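Local coordinates for protein gene product PA4716 (Pseudomonas aeruginosa, PDB 1U0K) that is of unknown function but probably acts as an isomerase, perhaps an epimerase, at residues A[4-18]-A[272-286]. Numbering follows the deposited sequence.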
ATOM      1  N   SER A   4      -5.031  19.925 -17.661  1.00 21.53           N
ATOM      2  CA  SER A   4      -4.439  18.612 -17.486  1.00 21.18           C
ATOM      3  C   SER A   4      -3.666  18.594 -16.182  1.00 19.64           C
ATOM      4  O   SER A   4      -2.881  19.503 -15.901  1.00 19.41           O
ATOM      5  CB  SER A   4      -3.516  18.280 -18.653  1.00 21.61           C
ATOM      6  OG  SER A   4      -2.860  17.038 -18.446  1.00 25.45           O
ATOM      7  N   ARG A   5      -3.942  17.590 -15.358  1.00 17.88           N
ATOM      8  CA  ARG A   5      -3.178  17.348 -14.139  1.00 17.26           C
ATOM      9  C   ARG A   5      -2.694  15.917 -14.189  1.00 15.52           C
ATOM     10  O   ARG A   5      -3.366  15.038 -14.739  1.00 14.85           O
ATOM     11  CB  ARG A   5      -4.029  17.538 -12.897  1.00 17.71           C
ATOM     12  CG  ARG A   5      -4.630  18.941 -12.709  1.00 20.75           C
ATOM     13  CD  ARG A   5      -6.114  18.928 -12.351  1.00 24.74           C
ATOM     14  NE  ARG A   5      -6.902  18.112 -13.290  1.00 28.03           N
ATOM     15  CZ  ARG A   5      -7.784  17.167 -12.943  1.00 29.49           C
ATOM     16  NH1 ARG A   5      -8.027  16.884 -11.669  1.00 29.71           N
ATOM     17  NH2 ARG A   5      -8.435  16.495 -13.895  1.00 30.67           N
ATOM     18  N   ARG A   6      -1.510  15.695 -13.644  1.00 14.30           N
ATOM     19  CA  ARG A   6      -0.845  14.417 -13.762  1.00 13.89           C
ATOM     20  C   ARG A   6      -0.201  14.039 -12.456  1.00 12.05           C
ATOM     21  O   ARG A   6       0.160  14.898 -11.648  1.00 12.40           O
ATOM     22  CB  ARG A   6       0.286  14.479 -14.787  1.00 14.80           C
ATOM     23  CG  ARG A   6      -0.143  14.853 -16.189  1.00 18.02           C
ATOM     24  CD  ARG A   6       1.002  15.332 -17.080  1.00 21.76           C
ATOM     25  NE  ARG A   6       1.753  16.446 -16.497  1.00 25.46           N
ATOM     26  CZ  ARG A   6       2.828  17.011 -17.054  1.00 29.96           C
ATOM     27  NH1 ARG A   6       3.297  16.582 -18.227  1.00 31.81           N
ATOM     28  NH2 ARG A   6       3.438  18.014 -16.437  1.00 31.30           N
ATOM     29  N   TYR A   7      -0.040  12.742 -12.263  1.00 10.51           N
ATOM     30  CA  TYR A   7       0.953  12.225 -11.344  1.00  9.47           C
ATOM     31  C   TYR A   7       1.856  11.248 -12.073  1.00  9.40           C
ATOM     32  O   TYR A   7       1.564  10.819 -13.207  1.00  8.87           O
ATOM     33  CB  TYR A   7       0.316  11.614 -10.093  1.00  9.09           C
ATOM     34  CG  TYR A   7      -0.419  10.318 -10.317  1.00  8.47           C
ATOM     35  CD1 TYR A   7       0.253   9.121 -10.361  1.00  8.92           C
ATOM     36  CD2 TYR A   7      -1.793  10.312 -10.509  1.00  8.49           C
ATOM     37  CE1 TYR A   7      -0.424   7.919 -10.571  1.00  8.98           C
ATOM     38  CE2 TYR A   7      -2.486   9.111 -10.707  1.00  8.94           C
ATOM     39  CZ  TYR A   7      -1.788   7.929 -10.750  1.00  9.16           C
ATOM     40  OH  TYR A   7      -2.441   6.733 -10.971  1.00 10.29           O
ATOM     41  N   TRP A   8       2.965  10.917 -11.443  1.00  8.89           N
ATOM     42  CA  TRP A   8       3.981  10.068 -12.040  1.00  8.85           C
ATOM     43  C   TRP A   8       4.414   9.012 -11.058  1.00  9.08           C
ATOM     44  O   TRP A   8       4.595   9.312  -9.889  1.00 10.27           O
ATOM     45  CB  TRP A   8       5.202  10.888 -12.445  1.00  9.30           C
ATOM     46  CG  TRP A   8       4.894  12.084 -13.284  1.00  9.80           C
ATOM     47  CD1 TRP A   8       4.277  13.248 -12.887  1.00 10.93           C
ATOM     48  CD2 TRP A   8       5.212  12.262 -14.669  1.00 12.02           C
ATOM     49  NE1 TRP A   8       4.189  14.118 -13.942  1.00 11.83           N
ATOM     50  CE2 TRP A   8       4.758  13.542 -15.043  1.00 12.52           C
ATOM     51  CE3 TRP A   8       5.842  11.464 -15.637  1.00 12.66           C
ATOM     52  CZ2 TRP A   8       4.910  14.041 -16.343  1.00 12.45           C
ATOM     53  CZ3 TRP A   8       5.988  11.962 -16.915  1.00 14.34           C
ATOM     54  CH2 TRP A   8       5.532  13.236 -17.251  1.00 13.93           C
ATOM     55  N   GLN A   9       4.621   7.793 -11.545  1.00  9.13           N
ATOM     56  CA  GLN A   9       5.140   6.689 -10.760  1.00  9.64           C
ATOM     57  C   GLN A   9       6.623   6.552 -11.052  1.00  9.72           C
ATOM     58  O   GLN A   9       7.020   6.421 -12.194  1.00  9.70           O
ATOM     59  CB  GLN A   9       4.396   5.385 -11.112  1.00  9.92           C
ATOM     60  CG  GLN A   9       4.905   4.149 -10.400  1.00 10.68           C
ATOM     61  CD  GLN A   9       4.713   4.186  -8.897  1.00 10.81           C
ATOM     62  OE1 GLN A   9       3.857   4.916  -8.387  1.00 11.51           O
ATOM     63  NE2 GLN A   9       5.515   3.406  -8.183  1.00 10.45           N
ATOM     64  N   LEU A  10       7.436   6.655 -10.008  1.00  9.30           N
ATOM     65  CA  LEU A  10       8.890   6.580 -10.099  1.00 10.09           C
ATOM     66  C   LEU A  10       9.410   5.529  -9.137  1.00 10.20           C
ATOM     67  O   LEU A  10       8.750   5.199  -8.162  1.00 10.14           O
ATOM     68  CB  LEU A  10       9.518   7.925  -9.693  1.00 10.42           C
ATOM     69  CG  LEU A  10       9.546   9.057 -10.714  1.00 12.35           C
ATOM     70  CD1 LEU A  10       8.182   9.539 -11.085  1.00 13.76           C
ATOM     71  CD2 LEU A  10      10.367  10.210 -10.163  1.00 13.21           C
ATOM     72  N   ASP A  11      10.614   5.039  -9.395  1.00 10.20           N
ATOM     73  CA  ASP A  11      11.360   4.274  -8.403  1.00 10.86           C
ATOM     74  C   ASP A  11      12.618   5.021  -8.015  1.00 10.94           C
ATOM     75  O   ASP A  11      13.359   5.478  -8.879  1.00 11.75           O
ATOM     76  CB  ASP A  11      11.757   2.923  -8.965  1.00 11.19           C
ATOM     77  CG  ASP A  11      10.595   1.998  -9.100  1.00 13.04           C
ATOM     78  OD1 ASP A  11       9.657   2.072  -8.267  1.00 13.05           O
ATOM     79  OD2 ASP A  11      10.533   1.166 -10.017  1.00 12.68           O
ATOM     80  N   VAL A  12      12.859   5.117  -6.712  1.00 11.79           N
ATOM     81  CA  VAL A  12      14.026   5.814  -6.177  1.00 12.70           C
ATOM     82  C   VAL A  12      14.971   4.793  -5.531  1.00 13.45           C
ATOM     83  O   VAL A  12      14.521   3.810  -4.922  1.00 13.79           O
ATOM     84  CB  VAL A  12      13.602   6.876  -5.145  1.00 12.87           C
ATOM     85  CG1 VAL A  12      14.822   7.671  -4.646  1.00 13.15           C
ATOM     86  CG2 VAL A  12      12.547   7.821  -5.734  1.00 14.10           C
ATOM     87  N   PHE A  13      16.272   5.047  -5.663  1.00 13.77           N
ATOM     88  CA  PHE A  13      17.325   4.076  -5.321  1.00 14.77           C
ATOM     89  C   PHE A  13      17.192   2.830  -6.199  1.00 15.67           C
ATOM     90  O   PHE A  13      17.218   1.690  -5.717  1.00 16.50           O
ATOM     91  CB  PHE A  13      17.312   3.724  -3.833  1.00 14.65           C
ATOM     92  CG  PHE A  13      17.425   4.923  -2.919  1.00 14.79           C
ATOM     93  CD1 PHE A  13      16.409   5.231  -2.026  1.00 13.37           C
ATOM     94  CD2 PHE A  13      18.550   5.731  -2.943  1.00 14.11           C
ATOM     95  CE1 PHE A  13      16.504   6.314  -1.179  1.00 16.28           C
ATOM     96  CE2 PHE A  13      18.653   6.828  -2.090  1.00 15.27           C
ATOM     97  CZ  PHE A  13      17.633   7.117  -1.209  1.00 14.68           C
ATOM     98  N   ALA A  14      17.079   3.078  -7.500  1.00 16.48           N
ATOM     99  CA  ALA A  14      16.724   2.070  -8.493  1.00 17.13           C
ATOM    100  C   ALA A  14      17.521   2.307  -9.768  1.00 18.15           C
ATOM    101  O   ALA A  14      17.380   3.341 -10.420  1.00 17.36           O
ATOM    102  CB  ALA A  14      15.210   2.134  -8.785  1.00 16.68           C
ATOM    103  N   GLU A  15      18.375   1.350 -10.127  1.00 20.03           N
ATOM    104  CA  GLU A  15      19.119   1.438 -11.373  1.00 21.67           C
ATOM    105  C   GLU A  15      18.349   0.828 -12.541  1.00 21.41           C
ATOM    106  O   GLU A  15      18.698   1.070 -13.691  1.00 22.83           O
ATOM    107  CB  GLU A  15      20.503   0.803 -11.224  1.00 22.32           C
ATOM    108  CG  GLU A  15      21.307   1.474 -10.122  1.00 26.00           C
ATOM    109  CD  GLU A  15      22.788   1.158 -10.121  1.00 30.35           C
ATOM    110  OE1 GLU A  15      23.352   1.028  -9.005  1.00 34.16           O
ATOM    111  OE2 GLU A  15      23.399   1.070 -11.208  1.00 34.00           O
ATOM    112  N   ARG A  16      17.312   0.046 -12.236  1.00 21.15           N
ATOM    113  CA  ARG A  16      16.373  -0.461 -13.237  1.00 20.75           C
ATOM    114  C   ARG A  16      14.934  -0.261 -12.761  1.00 19.66           C
ATOM    115  O   ARG A  16      14.685  -0.187 -11.568  1.00 18.37           O
ATOM    116  CB  ARG A  16      16.593  -1.955 -13.462  1.00 21.53           C
ATOM    117  CG  ARG A  16      17.897  -2.307 -14.134  1.00 24.33           C
ATOM    118  CD  ARG A  16      18.006  -3.783 -14.464  1.00 27.22           C
ATOM    119  NE  ARG A  16      17.696  -4.611 -13.303  1.00 29.04           N
ATOM    120  CZ  ARG A  16      18.564  -4.939 -12.350  1.00 30.79           C
ATOM    121  NH1 ARG A  16      19.826  -4.528 -12.399  1.00 31.35           N
ATOM    122  NH2 ARG A  16      18.165  -5.695 -11.337  1.00 31.72           N
ATOM    123  N   PRO A  17      13.978  -0.195 -13.681  1.00 19.21           N
ATOM    124  CA  PRO A  17      12.571  -0.092 -13.281  1.00 18.83           C
ATOM    125  C   PRO A  17      12.093  -1.303 -12.486  1.00 18.23           C
ATOM    126  O   PRO A  17      12.640  -2.401 -12.636  1.00 18.46           O
ATOM    127  CB  PRO A  17      11.820  -0.000 -14.611  1.00 19.09           C
ATOM    128  CG  PRO A  17      12.778  -0.424 -15.655  1.00 19.93           C
ATOM    129  CD  PRO A  17      14.143  -0.190 -15.144  1.00 19.61           C
ATOM    130  N   LEU A  18      11.062  -1.097 -11.675  1.00 17.79           N
ATOM    131  CA  LEU A  18      10.484  -2.144 -10.823  1.00 17.57           C
ATOM    132  C   LEU A  18      11.457  -2.692  -9.785  1.00 17.38           C
ATOM    133  O   LEU A  18      11.398  -3.868  -9.411  1.00 17.89           O
ATOM    134  CB  LEU A  18       9.897  -3.274 -11.677  1.00 17.83           C
ATOM    135  CG  LEU A  18       8.962  -2.799 -12.794  1.00 18.24           C
ATOM    136  CD1 LEU A  18       8.736  -3.897 -13.822  1.00 19.00           C
ATOM    137  CD2 LEU A  18       7.643  -2.350 -12.214  1.00 19.15           C
ATOM    138  N   GLY A 272      20.947   8.787  -5.099  1.00 15.07           N
ATOM    139  CA  GLY A 272      20.581   7.523  -5.687  1.00 14.54           C
ATOM    140  C   GLY A 272      20.057   7.668  -7.102  1.00 14.27           C
ATOM    141  O   GLY A 272      19.725   8.768  -7.546  1.00 14.49           O
ATOM    142  N   HIS A 273      19.988   6.540  -7.800  1.00 14.09           N
ATOM    143  CA  HIS A 273      19.398   6.474  -9.122  1.00 13.99           C
ATOM    144  C   HIS A 273      17.868   6.503  -9.049  1.00 13.19           C
ATOM    145  O   HIS A 273      17.267   6.023  -8.083  1.00 12.34           O
ATOM    146  CB  HIS A 273      19.890   5.228  -9.865  1.00 14.49           C
ATOM    147  CG  HIS A 273      21.350   5.270 -10.196  1.00 16.65           C
ATOM    148  ND1 HIS A 273      21.841   5.916 -11.309  1.00 21.01           N
ATOM    149  CD2 HIS A 273      22.426   4.757  -9.554  1.00 19.19           C
ATOM    150  CE1 HIS A 273      23.160   5.803 -11.337  1.00 20.68           C
ATOM    151  NE2 HIS A 273      23.538   5.097 -10.288  1.00 20.66           N
ATOM    152  N   VAL A 274      17.257   7.078 -10.076  1.00 12.04           N
ATOM    153  CA  VAL A 274      15.813   7.219 -10.166  1.00 11.76           C
ATOM    154  C   VAL A 274      15.346   6.826 -11.558  1.00 11.26           C
ATOM    155  O   VAL A 274      15.929   7.240 -12.549  1.00 11.68           O
ATOM    156  CB  VAL A 274      15.373   8.672  -9.878  1.00 11.74           C
ATOM    157  CG1 VAL A 274      13.854   8.790  -9.963  1.00 11.46           C
ATOM    158  CG2 VAL A 274      15.891   9.135  -8.509  1.00 11.89           C
ATOM    159  N   GLN A 275      14.294   6.014 -11.615  1.00 11.41           N
ATOM    160  CA  GLN A 275      13.658   5.631 -12.863  1.00 11.84           C
ATOM    161  C   GLN A 275      12.235   6.159 -12.911  1.00 11.85           C
ATOM    162  O   GLN A 275      11.549   6.167 -11.902  1.00 12.35           O
ATOM    163  CB  GLN A 275      13.604   4.107 -12.978  1.00 12.39           C
ATOM    164  CG  GLN A 275      14.940   3.422 -12.779  1.00 13.77           C
ATOM    165  CD  GLN A 275      16.014   3.895 -13.751  1.00 16.15           C
ATOM    166  OE1 GLN A 275      15.775   4.012 -14.953  1.00 19.35           O
ATOM    167  NE2 GLN A 275      17.197   4.165 -13.226  1.00 18.47           N
ATOM    168  N   LEU A 276      11.791   6.557 -14.097  1.00 11.79           N
ATOM    169  CA  LEU A 276      10.418   6.995 -14.322  1.00 12.11           C
ATOM    170  C   LEU A 276       9.646   5.852 -14.989  1.00 11.91           C
ATOM    171  O   LEU A 276      10.059   5.343 -16.027  1.00 12.56           O
ATOM    172  CB  LEU A 276      10.398   8.240 -15.198  1.00 12.52           C
ATOM    173  CG  LEU A 276      10.618   9.596 -14.531  1.00 15.07           C
ATOM    174  CD1 LEU A 276      11.983   9.677 -13.886  1.00 17.22           C
ATOM    175  CD2 LEU A 276      10.448  10.698 -15.564  1.00 17.14           C
ATOM    176  N   LEU A 277       8.546   5.441 -14.378  1.00 11.15           N
ATOM    177  CA  LEU A 277       7.801   4.256 -14.825  1.00 11.44           C
ATOM    178  C   LEU A 277       6.504   4.543 -15.571  1.00 11.08           C
ATOM    179  O   LEU A 277       6.173   3.809 -16.503  1.00 11.03           O
ATOM    180  CB  LEU A 277       7.481   3.361 -13.630  1.00 11.68           C
ATOM    181  CG  LEU A 277       8.561   2.364 -13.214  1.00 15.01           C
ATOM    182  CD1 LEU A 277       9.866   3.005 -12.793  1.00 16.79           C
ATOM    183  CD2 LEU A 277       8.007   1.486 -12.101  1.00 16.92           C
ATOM    184  N   ALA A 278       5.749   5.551 -15.145  1.00  9.97           N
ATOM    185  CA  ALA A 278       4.429   5.830 -15.713  1.00  9.75           C
ATOM    186  C   ALA A 278       4.034   7.275 -15.518  1.00  9.48           C
ATOM    187  O   ALA A 278       4.404   7.914 -14.525  1.00  9.65           O
ATOM    188  CB  ALA A 278       3.372   4.936 -15.084  1.00  9.97           C
ATOM    189  N   ARG A 279       3.291   7.797 -16.481  1.00  9.14           N
ATOM    190  CA  ARG A 279       2.690   9.115 -16.433  1.00  9.35           C
ATOM    191  C   ARG A 279       1.170   8.942 -16.451  1.00  9.95           C
ATOM    192  O   ARG A 279       0.629   8.371 -17.396  1.00 10.24           O
ATOM    193  CB  ARG A 279       3.114   9.936 -17.662  1.00 10.33           C
ATOM    194  CG  ARG A 279       2.549  11.344 -17.724  1.00 12.73           C
ATOM    195  CD  ARG A 279       2.801  12.055 -19.057  1.00 16.41           C
ATOM    196  NE  ARG A 279       2.102  11.365 -20.146  1.00 20.81           N
ATOM    197  CZ  ARG A 279       2.686  10.708 -21.144  1.00 24.02           C
ATOM    198  NH1 ARG A 279       4.008  10.613 -21.233  1.00 24.98           N
ATOM    199  NH2 ARG A 279       1.928  10.113 -22.062  1.00 25.73           N
ATOM    200  N   ALA A 280       0.493   9.465 -15.438  1.00  8.73           N
ATOM    201  CA  ALA A 280      -0.946   9.299 -15.272  1.00  9.13           C
ATOM    202  C   ALA A 280      -1.662  10.633 -15.412  1.00  9.44           C
ATOM    203  O   ALA A 280      -1.261  11.626 -14.809  1.00 11.58           O
ATOM    204  CB  ALA A 280      -1.252   8.691 -13.917  1.00  8.79           C
ATOM    205  N   GLU A 281      -2.715  10.650 -16.213  1.00  9.81           N
ATOM    206  CA  GLU A 281      -3.588  11.797 -16.383  1.00 10.68           C
ATOM    207  C   GLU A 281      -4.809  11.653 -15.497  1.00 10.24           C
ATOM    208  O   GLU A 281      -5.471  10.624 -15.540  1.00  9.07           O
ATOM    209  CB  GLU A 281      -4.026  11.867 -17.842  1.00 12.09           C
ATOM    210  CG  GLU A 281      -2.969  12.432 -18.758  1.00 18.39           C
ATOM    211  CD  GLU A 281      -2.946  13.957 -18.752  1.00 21.66           C
ATOM    212  OE1 GLU A 281      -1.829  14.504 -18.808  1.00 30.11           O
ATOM    213  OE2 GLU A 281      -4.026  14.602 -18.690  1.00 26.92           O
ATOM    214  N   LEU A 282      -5.115  12.663 -14.682  1.00  9.90           N
ATOM    215  CA  LEU A 282      -6.283  12.628 -13.810  1.00 10.73           C
ATOM    216  C   LEU A 282      -7.519  12.889 -14.641  1.00 10.85           C
ATOM    217  O   LEU A 282      -7.529  13.781 -15.488  1.00 12.14           O
ATOM    218  CB  LEU A 282      -6.182  13.670 -12.684  1.00 11.39           C
ATOM    219  CG  LEU A 282      -5.113  13.434 -11.626  1.00 14.13           C
ATOM    220  CD1 LEU A 282      -5.351  14.390 -10.478  1.00 14.39           C
ATOM    221  CD2 LEU A 282      -5.075  11.997 -11.163  1.00 18.20           C
ATOM    222  N   LEU A 283      -8.556  12.110 -14.375  1.00 10.13           N
ATOM    223  CA  LEU A 283      -9.796  12.135 -15.136  1.00 10.89           C
ATOM    224  C   LEU A 283     -10.942  12.745 -14.325  1.00 12.56           C
ATOM    225  O   LEU A 283     -12.029  12.918 -14.838  1.00 11.31           O
ATOM    226  CB  LEU A 283     -10.153  10.709 -15.571  1.00 10.24           C
ATOM    227  CG  LEU A 283      -9.092   9.997 -16.417  1.00 10.51           C
ATOM    228  CD1 LEU A 283      -9.491   8.539 -16.605  1.00 11.12           C
ATOM    229  CD2 LEU A 283      -8.894  10.694 -17.751  1.00 11.31           C
ATOM    230  N   THR A 284     -10.698  13.046 -13.052  1.00 15.49           N
ATOM    231  CA  THR A 284     -11.728  13.616 -12.178  1.00 18.71           C
ATOM    232  C   THR A 284     -11.639  15.136 -12.177  1.00 20.88           C
ATOM    233  O   THR A 284     -10.778  15.718 -12.828  1.00 21.49           O
ATOM    234  CB  THR A 284     -11.585  13.102 -10.739  1.00 19.56           C
ATOM    235  OG1 THR A 284     -10.251  13.342 -10.279  1.00 22.67           O
ATOM    236  CG2 THR A 284     -11.774  11.595 -10.689  1.00 20.58           C
ATOM    237  N   SER A 285     -12.545  15.774 -11.453  1.00 22.91           N
ATOM    238  CA  SER A 285     -12.621  17.232 -11.439  1.00 24.89           C
ATOM    239  C   SER A 285     -11.510  17.801 -10.552  1.00 26.34           C
ATOM    240  O   SER A 285     -11.128  17.184  -9.547  1.00 27.16           O
ATOM    241  CB  SER A 285     -14.006  17.686 -10.978  1.00 24.79           C
ATOM    242  OG  SER A 285     -14.350  17.114  -9.735  1.00 26.41           O
ATOM    243  N   ALA A 286     -11.002  18.979 -10.921  1.00 27.94           N
ATOM    244  CA  ALA A 286      -9.769  19.494 -10.317  1.00 28.57           C
ATOM    245  C   ALA A 286      -9.987  20.079  -8.923  1.00 28.89           C
ATOM    246  O   ALA A 286      -9.360  19.633  -7.959  1.00 29.16           O
ATOM    247  CB  ALA A 286      -9.093  20.509 -11.236  1.00 29.12           C
TER
HETATM  248  O   HOH W   1      -6.372  16.037 -16.223  1.00 19.83           O
HETATM  249  O   HOH W   2      -7.174  17.678  -8.893  1.00 40.48           O
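Strand 6-12 pairs with residues 272-282 of strand 267-282 as an antiparallel ladder, running from Arg6 opposite Glu281 to Val12 opposite Val274 and interrupted by a classic beta bulge, where Leu277 and Ala278 both face Gln9. Gln9 O accepts from Leu277 N at 2.8 Å and, weakly, from Ala278 N. On one face, the Tyr7 ring lies flat over Ala280: the methyl CB sits 3.4 Å from the ring centroid, a CH-pi contact, while Leu282 CD2 meets the ring edge in plane. Placing CG between the backbone N and carbonyl carbon (chi1 70°) swings the ring across the neighbouring strand. On the other face, Trp8 and Arg279 run side by side. Arg279 CG stands over the six-membered ring of Trp8, 3.6 Å from its centroid, with the guanidinium turned steeply to the ring plane. Farther along this face Leu10 packs beside Leu276 and reaches Val274 with CD2.

Both ends are tied by polar side chains. Ser4 OG donates to the syn lone pair of Glu281 OE2 (2.7 Å). Arg5 NH2 grips Thr284 O at 2.7 Å, the oxygen tilted out of the guanidinium plane, and water 2 bridges NH1 to Ala286 O. At the far end, Gln275 bends at chi2 (-58°) to bring NE2 to Ala14 O at 2.9 Å, the acceptor lying nearly in the amide plane of Gln275, linking the strand to the loop that follows strand 6-12; its OE1 is held by Ser116.

Strand 21-26 flanks strand 6-12 on its other edge, and strand 117-129 pairs with Gly272 and Val274. Helix 78-90 covers Trp8, Val274 and Leu276; helix 34-44 meets Tyr7 and Leu282. Residues 278-282 also pair antiparallel with a strand of the second subunit, carrying the sheet across the dimer interface.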